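Local coordinates for protein putative oxidoreductase molybdopterin-binding subunit (Sulfolobus tokodaii, PDB 4ZOH) that probably serves as the molybdenum-carrying subunit of an aldehyde oxidase or xanthine dehydrogenase-like oxidoreductase, binding a pterin cytosine dinucleotide cofactor, at residues 5-10 / 446-451; 431-436 / 463-468; 485-490 / 665-670. One frame throughout, in Å; residues are numbered along the deposited sequence.

Contacts 1 and 3 both touch the pterin cytosine dinucleotide, and their centres lie about 14 Å apart; contact 2, also buried, lies farther from the chain's centre, on the strands that helix 446-458 covers. That helix joins the first two: it receives the N-terminal loop in contact 1 and covers the apolar face of the strand pair in contact 2, where Val467 meets Ala447 and Ala451. Contact 3 is wholly buried and joins its segments by hydroxyl-to-hydroxyl bonds, while both segments bind the cofactor. Contact 1 is partly buried and uses one hydroxyl with small apolar groups. Contact 2 combines backbone bonds and an apolar core with a charged face turned to the second subunit.

Contact 1: 5-10 / 446-451; sequences KPIKRI and DATAFA. With MCN (pterin cytosine dinucleotide), chain D.
Ala447, Thr448 and Ala451 of helix 446-458 receive the N-terminal loop, chiefly through Ile10. Just before them, Asp446 points away from the loop and belongs to the cofactor pocket. Ala447 meets the tip of Ile10, whose CD1 lies 3.7 Å from Ala447 O. Thr448 carries the largest share of the contact. Its OG1 lies anti to its own carbonyl carbon (chi1 -70°) and takes the N-H of Ile10, with N to OG1 2.9 Å at 144°; the same hydroxyl is also hydrogen-bonded to Glu11. Thr448 CG2 packs against Ile7 CG2 at 4.0 Å and against the backbone oxygens of Ile7 and Lys8. Ala449 faces elsewhere, its CB 3.1 Å from O2' of the pterin cytosine dinucleotide. One turn after Ala447, Ala451 CB touches Ile10 CD1 at 4.1 Å. On the loop, Arg9 forms a salt bridge from NE to Asp12 and a hydrogen bond from NH2 to the backbone of the chain of another protein, its side chain about 7 Å from a bound iron-sulfur cluster. A single polar grip amid apolar contacts is consistent with Thr448 fixing the loop at Ile10, on a helix that also places Asp446 and Ala449 at the cofactor.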
loop_
_atom_site.group_PDB
_atom_site.type_symbol
_atom_site.label_atom_id
_atom_site.label_comp_id
_atom_site.label_asym_id
_atom_site.label_seq_id
_atom_site.Cartn_x
_atom_site.Cartn_y
_atom_site.Cartn_z
ATOM N N LYS A 5 -16.350 6.488 -32.643
ATOM C CA LYS A 5 -15.391 5.482 -33.117
ATOM C C LYS A 5 -15.187 4.327 -32.155
ATOM O O LYS A 5 -15.202 4.535 -30.862
ATOM C CB LYS A 5 -14.033 6.132 -33.359
ATOM C CG LYS A 5 -14.087 7.391 -34.195
ATOM C CD LYS A 5 -14.258 7.085 -35.672
ATOM C CE LYS A 5 -14.005 8.364 -36.476
ATOM N NZ LYS A 5 -12.538 8.645 -36.547
ATOM N N PRO A 6 -14.949 3.119 -32.744
ATOM C CA PRO A 6 -14.667 1.957 -31.880
ATOM C C PRO A 6 -13.253 2.061 -31.301
ATOM O O PRO A 6 -12.433 1.206 -31.560
ATOM C CB PRO A 6 -14.814 0.760 -32.853
ATOM C CG PRO A 6 -14.466 1.338 -34.266
ATOM C CD PRO A 6 -14.744 2.815 -34.202
ATOM N N ILE A 7 -12.989 3.074 -30.477
ATOM C CA ILE A 7 -11.659 3.254 -29.856
ATOM C C ILE A 7 -11.322 2.143 -28.872
ATOM O O ILE A 7 -12.169 1.788 -28.003
ATOM C CB ILE A 7 -11.580 4.643 -29.194
ATOM C CG1 ILE A 7 -11.783 5.767 -30.257
ATOM C CG2 ILE A 7 -10.299 4.800 -28.399
ATOM C CD1 ILE A 7 -10.753 5.838 -31.405
ATOM N N LYS A 8 -10.146 1.521 -29.017
ATOM C CA LYS A 8 -9.811 0.383 -28.133
ATOM C C LYS A 8 -9.560 0.896 -26.672
ATOM O O LYS A 8 -9.192 2.053 -26.481
ATOM C CB LYS A 8 -8.611 -0.413 -28.646
ATOM C CG LYS A 8 -8.855 -1.124 -29.996
ATOM C CD LYS A 8 -7.575 -1.703 -30.568
ATOM C CE LYS A 8 -6.495 -0.685 -30.935
ATOM N NZ LYS A 8 -6.689 0.072 -32.221
ATOM N N ARG A 9 -9.680 0.018 -25.679
ATOM C CA ARG A 9 -9.768 0.461 -24.233
ATOM C C ARG A 9 -8.420 0.909 -23.737
ATOM O O ARG A 9 -7.366 0.173 -23.839
ATOM C CB ARG A 9 -10.338 -0.644 -23.329
ATOM C CG ARG A 9 -11.825 -0.898 -23.591
ATOM C CD ARG A 9 -12.562 -1.428 -22.355
ATOM N NE ARG A 9 -11.727 -2.360 -21.547
ATOM C CZ ARG A 9 -11.957 -2.706 -20.292
ATOM N NH1 ARG A 9 -13.111 -2.300 -19.673
ATOM N NH2 ARG A 9 -11.083 -3.515 -19.658
ATOM N N ILE A 10 -8.424 2.133 -23.244
ATOM C CA ILE A 10 -7.291 2.617 -22.447
ATOM C C ILE A 10 -7.114 1.771 -21.146
ATOM O O ILE A 10 -6.059 1.788 -20.544
ATOM C CB ILE A 10 -7.390 4.136 -22.113
ATOM C CG1 ILE A 10 -8.474 4.428 -21.045
ATOM C CG2 ILE A 10 -7.581 4.959 -23.385
ATOM C CD1 ILE A 10 -8.675 5.928 -20.757
ATOM N N ASP A 446 -16.076 2.975 -19.322
ATOM C CA ASP A 446 -16.482 4.385 -19.461
ATOM C C ASP A 446 -15.326 5.323 -19.510
ATOM O O ASP A 446 -15.463 6.426 -20.069
ATOM C CB ASP A 446 -17.423 4.855 -18.324
ATOM C CG ASP A 446 -18.627 4.017 -18.251
ATOM O OD1 ASP A 446 -19.563 4.279 -19.009
ATOM O OD2 ASP A 446 -18.610 3.010 -17.559
ATOM N N ALA A 447 -14.202 4.930 -18.915
ATOM C CA ALA A 447 -13.061 5.841 -18.869
ATOM C C ALA A 447 -12.569 6.110 -20.338
ATOM O O ALA A 447 -12.187 7.230 -20.672
ATOM C CB ALA A 447 -11.937 5.297 -17.983
ATOM N N THR A 448 -12.550 5.075 -21.176
ATOM C CA THR A 448 -12.192 5.249 -22.611
ATOM C C THR A 448 -13.205 6.211 -23.248
ATOM O O THR A 448 -12.810 7.147 -23.911
ATOM C CB THR A 448 -12.220 3.908 -23.354
ATOM O OG1 THR A 448 -11.119 3.130 -22.900
ATOM C CG2 THR A 448 -12.080 4.127 -24.845
ATOM N N ALA A 449 -14.494 6.006 -22.996
ATOM C CA ALA A 449 -15.507 6.913 -23.522
ATOM C C ALA A 449 -15.299 8.325 -23.010
ATOM O O ALA A 449 -15.439 9.339 -23.781
ATOM C CB ALA A 449 -16.909 6.356 -23.271
ATOM N N PHE A 450 -14.808 8.434 -21.764
ATOM C CA PHE A 450 -14.620 9.773 -21.205
ATOM C C PHE A 450 -13.456 10.466 -21.892
ATOM O O PHE A 450 -13.455 11.695 -22.129
ATOM C CB PHE A 450 -14.488 9.745 -19.660
ATOM C CG PHE A 450 -15.746 9.324 -18.961
ATOM C CD1 PHE A 450 -17.019 9.511 -19.562
ATOM C CD2 PHE A 450 -15.701 8.765 -17.705
ATOM C CE1 PHE A 450 -18.204 9.116 -18.909
ATOM C CE2 PHE A 450 -16.885 8.403 -17.032
ATOM C CZ PHE A 450 -18.122 8.571 -17.632
ATOM N N ALA A 451 -12.428 9.678 -22.159
ATOM C CA ALA A 451 -11.229 10.191 -22.797
ATOM C C ALA A 451 -11.597 10.646 -24.269
ATOM O O ALA A 451 -11.207 11.721 -24.668
ATOM C CB ALA A 451 -10.140 9.127 -22.790
HETATM N N1 MCN D . -21.946 3.114 -24.427
HETATM C C2 MCN D . -21.776 3.880 -25.568
HETATM N N3 MCN D . -22.820 4.567 -26.130
HETATM C C4 MCN D . -24.070 4.468 -25.531
HETATM C C5 MCN D . -24.257 3.699 -24.384
HETATM C C6 MCN D . -23.179 3.029 -23.804
HETATM O O2 MCN D . -20.686 4.000 -26.137
HETATM N N4 MCN D . -25.062 5.135 -26.083
HETATM C "C1'" MCN D . -20.766 2.437 -23.886
HETATM C C2D MCN D . -20.099 3.332 -22.838
HETATM O "O2'" MCN D . -19.083 4.128 -23.367
HETATM C "C3'" MCN D . -19.444 2.330 -21.924
HETATM C C4D MCN D . -20.555 1.371 -21.798
HETATM O O4D MCN D . -21.132 1.280 -23.172
HETATM O "O3'" MCN D . -18.338 1.711 -22.482
HETATM C "C5'" MCN D . -21.308 2.207 -20.780
HETATM O "O5'" MCN D . -22.540 1.793 -20.629
HETATM P PA MCN D . -23.671 2.649 -19.837
HETATM O O1A MCN D . -23.439 4.051 -19.558
HETATM O O2A MCN D . -24.850 2.195 -20.652
HETATM O O3A MCN D . -23.680 1.664 -18.468
HETATM P PB MCN D . -22.652 1.906 -17.247
HETATM O O1B MCN D . -23.298 2.908 -16.304
HETATM O O2B MCN D . -21.268 2.208 -17.623
HETATM O O3B MCN D . -22.658 0.491 -16.666
HETATM C C10 MCN D . -23.595 0.036 -15.650
HETATM C "C9'" MCN D . -24.214 -1.281 -16.050
HETATM C "C8'" MCN D . -24.941 -1.907 -14.981
HETATM S "S8'" MCN D . -26.214 -1.027 -14.149
HETATM C "C7'" MCN D . -24.772 -3.218 -14.654
HETATM S "S7'" MCN D . -25.764 -4.056 -13.431
HETATM C "C6'" MCN D . -23.857 -4.083 -15.374
HETATM C C7 MCN D . -23.493 -3.453 -16.759
HETATM O "O9'" MCN D . -23.150 -2.104 -16.517
HETATM N "N5'" MCN D . -22.676 -4.453 -14.595
HETATM C C4A MCN D . -21.426 -4.747 -15.174
HETATM N "N8'" MCN D . -22.314 -4.157 -17.351
HETATM C C4B MCN D . -21.283 -4.616 -16.586
HETATM N "N1'" MCN D . -20.145 -4.922 -17.215
HETATM C "C2'" MCN D . -19.095 -5.315 -16.498
HETATM N "N2'" MCN D . -17.982 -5.589 -17.145
HETATM N "N3'" MCN D . -19.145 -5.480 -15.074
HETATM C "C4'" MCN D . -20.347 -5.209 -14.381
HETATM O "O4'" MCN D . -20.407 -5.365 -13.126
#

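Contact 2: 431-436 / 463-468; sequences GKITLV and EKIEVR
Leu435 sits opposite Val467 in two neighbouring parallel strands and hydrogen-bonds to the backbones of Glu466 and Arg468, one on each side of Val467 in sequence. Its N-H reaches Glu466 O, N to O 2.9 Å, at 170°; its O accepts from Arg468 N, also 2.9 Å, at 162°. Leu435 O also receives a CA-H...O contact from Val467 CA, 3.3 Å away. Farther toward the start of the pair the strands separate, and Ile433 N instead donates a hydrogen bond to a water at 2.9 Å, which also lies against Lys464 O.

On the face bearing Thr434, Glu466 and Arg468, Lys432 NZ is shared by two oxygens: a salt bridge to Glu466 OE1 at 2.7 Å, made through the anti lone pair of that oxygen, and a hydrogen bond to Thr434 OG1 at 3.0 Å. The otherwise extended lysine bends only at its last torsion, chi4 -57°, which brings the ammonium group back over the strands. Glu466 OE2 and Arg468 NE find their partners across the subunit interface, in Lys178 and Glu473 of the second subunit.

The opposite face is apolar: Leu435 CB rests 3.9 Å from Ile465 CG2, and Leu435 CD2 lies alongside Val467 CG2 at 4.0 Å. These strands are the two arms of a beta-alpha-beta unit. Its helix, 446-458, covers that face through Ala447, Phe450, Ala451 and Ala454. The other edge of strand 433-437, where Thr434 bonds to Ser426 and Val436 to Arg424, pairs antiparallel with strand 420-427, leaving 465-468 outermost within the chain.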
loop_
_atom_site.group_PDB
_atom_site.type_symbol
_atom_site.label_atom_id
_atom_site.label_comp_id
_atom_site.label_asym_id
_atom_site.label_seq_id
_atom_site.Cartn_x
_atom_site.Cartn_y
_atom_site.Cartn_z
ATOM N N GLY A 431 1.821 21.054 -18.248
ATOM C CA GLY A 431 0.797 20.804 -19.271
ATOM C C GLY A 431 -0.039 19.538 -19.125
ATOM O O GLY A 431 -1.041 19.353 -19.861
ATOM N N LYS A 432 0.323 18.675 -18.183
ATOM C CA LYS A 432 -0.352 17.367 -18.070
ATOM C C LYS A 432 -1.832 17.516 -17.748
ATOM O O LYS A 432 -2.189 18.271 -16.891
ATOM C CB LYS A 432 0.293 16.473 -17.044
ATOM C CG LYS A 432 -0.382 15.085 -16.967
ATOM C CD LYS A 432 -0.180 14.431 -15.592
ATOM C CE LYS A 432 -0.596 12.965 -15.578
ATOM N NZ LYS A 432 -2.000 12.739 -15.987
ATOM N N ILE A 433 -2.682 16.770 -18.432
ATOM C CA ILE A 433 -4.110 16.851 -18.159
ATOM C C ILE A 433 -4.595 15.572 -17.503
ATOM O O ILE A 433 -4.342 14.467 -18.035
ATOM C CB ILE A 433 -4.936 17.045 -19.471
ATOM C CG1 ILE A 433 -4.576 18.383 -20.171
ATOM C CG2 ILE A 433 -6.452 16.963 -19.210
ATOM C CD1 ILE A 433 -4.986 18.373 -21.668
ATOM N N THR A 434 -5.386 15.738 -16.440
ATOM C CA THR A 434 -6.076 14.619 -15.785
ATOM C C THR A 434 -7.542 14.942 -15.661
ATOM O O THR A 434 -7.925 16.025 -15.233
ATOM C CB THR A 434 -5.466 14.329 -14.373
ATOM O OG1 THR A 434 -4.043 14.361 -14.499
ATOM C CG2 THR A 434 -5.898 12.919 -13.803
ATOM N N LEU A 435 -8.340 13.982 -16.096
ATOM C CA LEU A 435 -9.759 14.004 -15.985
ATOM C C LEU A 435 -10.179 13.018 -14.874
ATOM O O LEU A 435 -9.761 11.877 -14.884
ATOM C CB LEU A 435 -10.394 13.591 -17.332
ATOM C CG LEU A 435 -11.894 13.394 -17.320
ATOM C CD1 LEU A 435 -12.583 14.756 -17.255
ATOM C CD2 LEU A 435 -12.288 12.662 -18.596
ATOM N N VAL A 436 -11.033 13.460 -13.944
ATOM C CA VAL A 436 -11.549 12.560 -12.891
ATOM C C VAL A 436 -13.061 12.491 -13.028
ATOM O O VAL A 436 -13.739 13.524 -13.289
ATOM C CB VAL A 436 -11.109 12.996 -11.459
ATOM C CG1 VAL A 436 -11.481 11.920 -10.436
ATOM C CG2 VAL A 436 -9.624 13.355 -11.387
ATOM N N GLU A 463 -4.512 10.218 -26.052
ATOM C CA GLU A 463 -3.478 9.803 -25.088
ATOM C C GLU A 463 -3.104 10.954 -24.162
ATOM O O GLU A 463 -2.392 10.743 -23.203
ATOM C CB GLU A 463 -2.175 9.227 -25.717
ATOM C CG GLU A 463 -2.287 8.509 -27.043
ATOM C CD GLU A 463 -2.402 9.482 -28.216
ATOM O OE1 GLU A 463 -1.417 10.219 -28.503
ATOM O OE2 GLU A 463 -3.482 9.518 -28.823
ATOM N N LYS A 464 -3.554 12.172 -24.457
ATOM C CA LYS A 464 -3.286 13.303 -23.571
ATOM C C LYS A 464 -4.192 13.336 -22.304
ATOM O O LYS A 464 -3.956 14.157 -21.406
ATOM C CB LYS A 464 -3.412 14.631 -24.314
ATOM C CG LYS A 464 -2.266 14.934 -25.302
ATOM C CD LYS A 464 -0.862 14.661 -24.752
ATOM C CE LYS A 464 0.187 15.466 -25.497
ATOM N NZ LYS A 464 1.453 15.259 -24.754
ATOM N N ILE A 465 -5.230 12.504 -22.298
ATOM C CA ILE A 465 -6.288 12.595 -21.315
ATOM C C ILE A 465 -6.220 11.313 -20.462
ATOM O O ILE A 465 -6.757 10.273 -20.844
ATOM C CB ILE A 465 -7.721 12.668 -21.933
ATOM C CG1 ILE A 465 -7.885 13.731 -23.103
ATOM C CG2 ILE A 465 -8.795 12.776 -20.828
ATOM C CD1 ILE A 465 -7.511 15.168 -22.728
ATOM N N GLU A 466 -5.523 11.396 -19.343
ATOM C CA GLU A 466 -5.576 10.373 -18.330
ATOM C C GLU A 466 -6.958 10.449 -17.614
ATOM O O GLU A 466 -7.401 11.527 -17.258
ATOM C CB GLU A 466 -4.472 10.584 -17.290
ATOM C CG GLU A 466 -4.425 9.347 -16.328
ATOM C CD GLU A 466 -3.514 9.463 -15.088
ATOM O OE1 GLU A 466 -2.850 10.515 -14.822
ATOM O OE2 GLU A 466 -3.448 8.431 -14.361
ATOM N N VAL A 467 -7.608 9.309 -17.417
ATOM C CA VAL A 467 -8.885 9.299 -16.765
ATOM C C VAL A 467 -8.784 8.486 -15.466
ATOM O O VAL A 467 -8.344 7.301 -15.497
ATOM C CB VAL A 467 -9.964 8.681 -17.668
ATOM C CG1 VAL A 467 -11.354 8.728 -16.990
ATOM C CG2 VAL A 467 -10.015 9.439 -19.003
ATOM N N ARG A 468 -9.196 9.122 -14.346
ATOM C CA ARG A 468 -9.124 8.526 -12.987
ATOM C C ARG A 468 -10.491 8.544 -12.327
ATOM O O ARG A 468 -11.354 9.330 -12.717
ATOM C CB ARG A 468 -8.112 9.338 -12.162
ATOM C CG ARG A 468 -6.683 9.191 -12.684
ATOM C CD ARG A 468 -6.091 7.872 -12.197
ATOM N NE ARG A 468 -5.842 7.975 -10.747
ATOM C CZ ARG A 468 -6.439 7.270 -9.778
ATOM N NH1 ARG A 468 -7.363 6.384 -10.094
ATOM N NH2 ARG A 468 -6.143 7.521 -8.477
HETATM O O HOH W 1 -1.857 15.472 -20.856
#

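Contact 3: 485-490 / 665-670; sequences RTVTIG and TGSKGI. With MCN (pterin cytosine dinucleotide), chain D.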
loop_
_atom_site.group_PDB
_atom_site.type_symbol
_atom_site.label_atom_id
_atom_site.label_comp_id
_atom_site.label_asym_id
_atom_site.label_seq_id
_atom_site.Cartn_x
_atom_site.Cartn_y
_atom_site.Cartn_z
ATOM N N ARG A 485 -26.102 4.607 -16.402
ATOM C CA ARG A 485 -26.080 6.053 -16.310
ATOM C C ARG A 485 -24.718 6.612 -16.605
ATOM O O ARG A 485 -24.573 7.805 -16.821
ATOM C CB ARG A 485 -26.522 6.500 -14.859
ATOM C CG ARG A 485 -25.439 6.271 -13.770
ATOM C CD ARG A 485 -25.994 6.429 -12.319
ATOM N NE ARG A 485 -26.399 7.808 -12.052
ATOM C CZ ARG A 485 -25.543 8.819 -11.828
ATOM N NH1 ARG A 485 -24.235 8.560 -11.781
ATOM N NH2 ARG A 485 -25.980 10.082 -11.631
ATOM N N THR A 486 -23.694 5.775 -16.628
ATOM C CA THR A 486 -22.337 6.345 -16.553
ATOM C C THR A 486 -21.906 7.120 -17.785
ATOM O O THR A 486 -21.450 8.291 -17.660
ATOM C CB THR A 486 -21.312 5.280 -16.225
ATOM O OG1 THR A 486 -21.710 4.637 -15.017
ATOM C CG2 THR A 486 -19.975 5.880 -16.080
ATOM N N VAL A 487 -22.057 6.532 -18.975
ATOM C CA VAL A 487 -21.570 7.307 -20.139
ATOM C C VAL A 487 -22.484 8.551 -20.362
ATOM O O VAL A 487 -22.028 9.623 -20.764
ATOM C CB VAL A 487 -21.385 6.450 -21.432
ATOM C CG1 VAL A 487 -22.730 6.204 -22.111
ATOM C CG2 VAL A 487 -20.386 7.170 -22.378
ATOM N N THR A 488 -23.762 8.414 -20.039
ATOM C CA THR A 488 -24.709 9.505 -20.304
ATOM C C THR A 488 -24.590 10.646 -19.289
ATOM O O THR A 488 -24.346 11.795 -19.668
ATOM C CB THR A 488 -26.127 8.929 -20.328
ATOM O OG1 THR A 488 -26.142 7.931 -21.315
ATOM C CG2 THR A 488 -27.190 9.993 -20.748
ATOM N N ILE A 489 -24.848 10.330 -18.012
ATOM C CA ILE A 489 -24.791 11.359 -16.949
ATOM C C ILE A 489 -23.346 11.737 -16.590
ATOM O O ILE A 489 -22.953 12.955 -16.473
ATOM C CB ILE A 489 -25.555 10.879 -15.693
ATOM C CG1 ILE A 489 -26.985 10.412 -16.044
ATOM C CG2 ILE A 489 -25.621 12.026 -14.684
ATOM C CD1 ILE A 489 -27.812 11.363 -16.940
ATOM N N GLY A 490 -22.516 10.706 -16.395
ATOM C CA GLY A 490 -21.122 10.972 -16.094
ATOM C C GLY A 490 -20.452 11.598 -17.319
ATOM O O GLY A 490 -19.594 12.472 -17.187
ATOM N N THR A 665 -24.601 14.516 -24.233
ATOM C CA THR A 665 -23.931 13.464 -24.991
ATOM C C THR A 665 -24.866 12.930 -26.090
ATOM O O THR A 665 -24.376 12.300 -27.015
ATOM C CB THR A 665 -23.488 12.280 -24.101
ATOM O OG1 THR A 665 -24.657 11.719 -23.484
ATOM C CG2 THR A 665 -22.516 12.774 -23.032
ATOM N N GLY A 666 -26.188 13.153 -25.957
ATOM C CA GLY A 666 -27.212 12.478 -26.812
ATOM C C GLY A 666 -27.427 10.980 -26.592
ATOM O O GLY A 666 -28.314 10.340 -27.221
ATOM N N SER A 667 -26.642 10.397 -25.678
ATOM C CA SER A 667 -26.622 8.942 -25.464
ATOM C C SER A 667 -27.667 8.452 -24.440
ATOM O O SER A 667 -28.051 9.180 -23.545
ATOM C CB SER A 667 -25.217 8.561 -24.931
ATOM O OG SER A 667 -25.027 9.042 -23.591
ATOM N N LYS A 668 -28.082 7.199 -24.557
ATOM C CA LYS A 668 -28.882 6.520 -23.577
ATOM C C LYS A 668 -28.047 5.316 -23.144
ATOM O O LYS A 668 -27.113 4.909 -23.875
ATOM C CB LYS A 668 -30.232 6.021 -24.192
ATOM C CG LYS A 668 -30.920 7.137 -25.002
ATOM C CD LYS A 668 -32.342 6.768 -25.461
ATOM C CE LYS A 668 -33.049 7.936 -26.192
ATOM N NZ LYS A 668 -34.492 7.500 -26.347
ATOM N N GLY A 669 -28.431 4.700 -22.012
ATOM C CA GLY A 669 -27.715 3.565 -21.515
ATOM C C GLY A 669 -27.987 2.253 -22.183
ATOM O O GLY A 669 -29.153 1.920 -22.531
ATOM N N ILE A 670 -26.929 1.455 -22.302
ATOM C CA ILE A 670 -27.042 0.105 -22.801
ATOM C C ILE A 670 -26.535 -0.940 -21.793
ATOM O O ILE A 670 -26.647 -2.186 -22.024
ATOM C CB ILE A 670 -26.184 -0.019 -24.122
ATOM C CG1 ILE A 670 -26.609 -1.283 -24.923
ATOM C CG2 ILE A 670 -24.665 -0.106 -23.768
ATOM C CD1 ILE A 670 -26.176 -1.338 -26.391
HETATM N N1 MCN D . -21.946 3.114 -24.427
HETATM C C2 MCN D . -21.776 3.880 -25.568
HETATM N N3 MCN D . -22.820 4.567 -26.130
HETATM C C4 MCN D . -24.070 4.468 -25.531
HETATM C C5 MCN D . -24.257 3.699 -24.384
HETATM C C6 MCN D . -23.179 3.029 -23.804
HETATM O O2 MCN D . -20.686 4.000 -26.137
HETATM N N4 MCN D . -25.062 5.135 -26.083
HETATM C "C1'" MCN D . -20.766 2.437 -23.886
HETATM C C2D MCN D . -20.099 3.332 -22.838
HETATM O "O2'" MCN D . -19.083 4.128 -23.367
HETATM C "C3'" MCN D . -19.444 2.330 -21.924
HETATM C C4D MCN D . -20.555 1.371 -21.798
HETATM O O4D MCN D . -21.132 1.280 -23.172
HETATM O "O3'" MCN D . -18.338 1.711 -22.482
HETATM C "C5'" MCN D . -21.308 2.207 -20.780
HETATM O "O5'" MCN D . -22.540 1.793 -20.629
HETATM P PA MCN D . -23.671 2.649 -19.837
HETATM O O1A MCN D . -23.439 4.051 -19.558
HETATM O O2A MCN D . -24.850 2.195 -20.652
HETATM O O3A MCN D . -23.680 1.664 -18.468
HETATM P PB MCN D . -22.652 1.906 -17.247
HETATM O O1B MCN D . -23.298 2.908 -16.304
HETATM O O2B MCN D . -21.268 2.208 -17.623
HETATM O O3B MCN D . -22.658 0.491 -16.666
HETATM C C10 MCN D . -23.595 0.036 -15.650
HETATM C "C9'" MCN D . -24.214 -1.281 -16.050
HETATM C "C8'" MCN D . -24.941 -1.907 -14.981
HETATM S "S8'" MCN D . -26.214 -1.027 -14.149
HETATM C "C7'" MCN D . -24.772 -3.218 -14.654
HETATM S "S7'" MCN D . -25.764 -4.056 -13.431
HETATM C "C6'" MCN D . -23.857 -4.083 -15.374
HETATM C C7 MCN D . -23.493 -3.453 -16.759
HETATM O "O9'" MCN D . -23.150 -2.104 -16.517
HETATM N "N5'" MCN D . -22.676 -4.453 -14.595
HETATM C C4A MCN D . -21.426 -4.747 -15.174
HETATM N "N8'" MCN D . -22.314 -4.157 -17.351
HETATM C C4B MCN D . -21.283 -4.616 -16.586
HETATM N "N1'" MCN D . -20.145 -4.922 -17.215
HETATM C "C2'" MCN D . -19.095 -5.315 -16.498
HETATM N "N2'" MCN D . -17.982 -5.589 -17.145
HETATM N "N3'" MCN D . -19.145 -5.480 -15.074
HETATM C "C4'" MCN D . -20.347 -5.209 -14.381
HETATM O "O4'" MCN D . -20.407 -5.365 -13.126
#
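Thr488 and Ser667, with CA atoms 5.5 Å apart, bring the first turn of helix 486-512, which is of the wider pi type, against the irregular loop 665-670. The motif is a helix N-terminus directed at a phosphate, here the pyrophosphate of the pterin cytosine dinucleotide in the molybdopterin cofactor-binding domain.

Side chains join the two segments through a bent chain of three hydroxyls, with Ser667 OG in the middle. Thr488 OG1 is hydrogen-bonded to Ser667 OG at 2.8 Å, and Ser667 OG in turn to Thr665 OG1 at 2.7 Å. The serine can join both because its OG sits between its own backbone N and carbonyl carbon (chi1 70°). Thr665 CG2 lies near the carbonyl oxygens of Val487 and Thr488.

The cofactor is clasped from both segments. From the helix, Thr486 gives two bonds to O1B, from N at 2.9 Å and from OG1 at 2.7 Å, and Val487 N reaches O1A at 2.9 Å and a nearly straight 169°. From the loop, Ile670 N holds O2A at 2.8 Å. Beyond the phosphates, Val487 CG1 and Ile670 CG2 approach C6 of the cytosine from opposite sides of the ring. The ammonium group of Lys668 bonds elsewhere, to Thr566 O, Ser382 O and Asp381. In its backbone, Lys668 O accepts from the cytosine N4 at 3.0 Å, with an angle of 146° at the hydrogen.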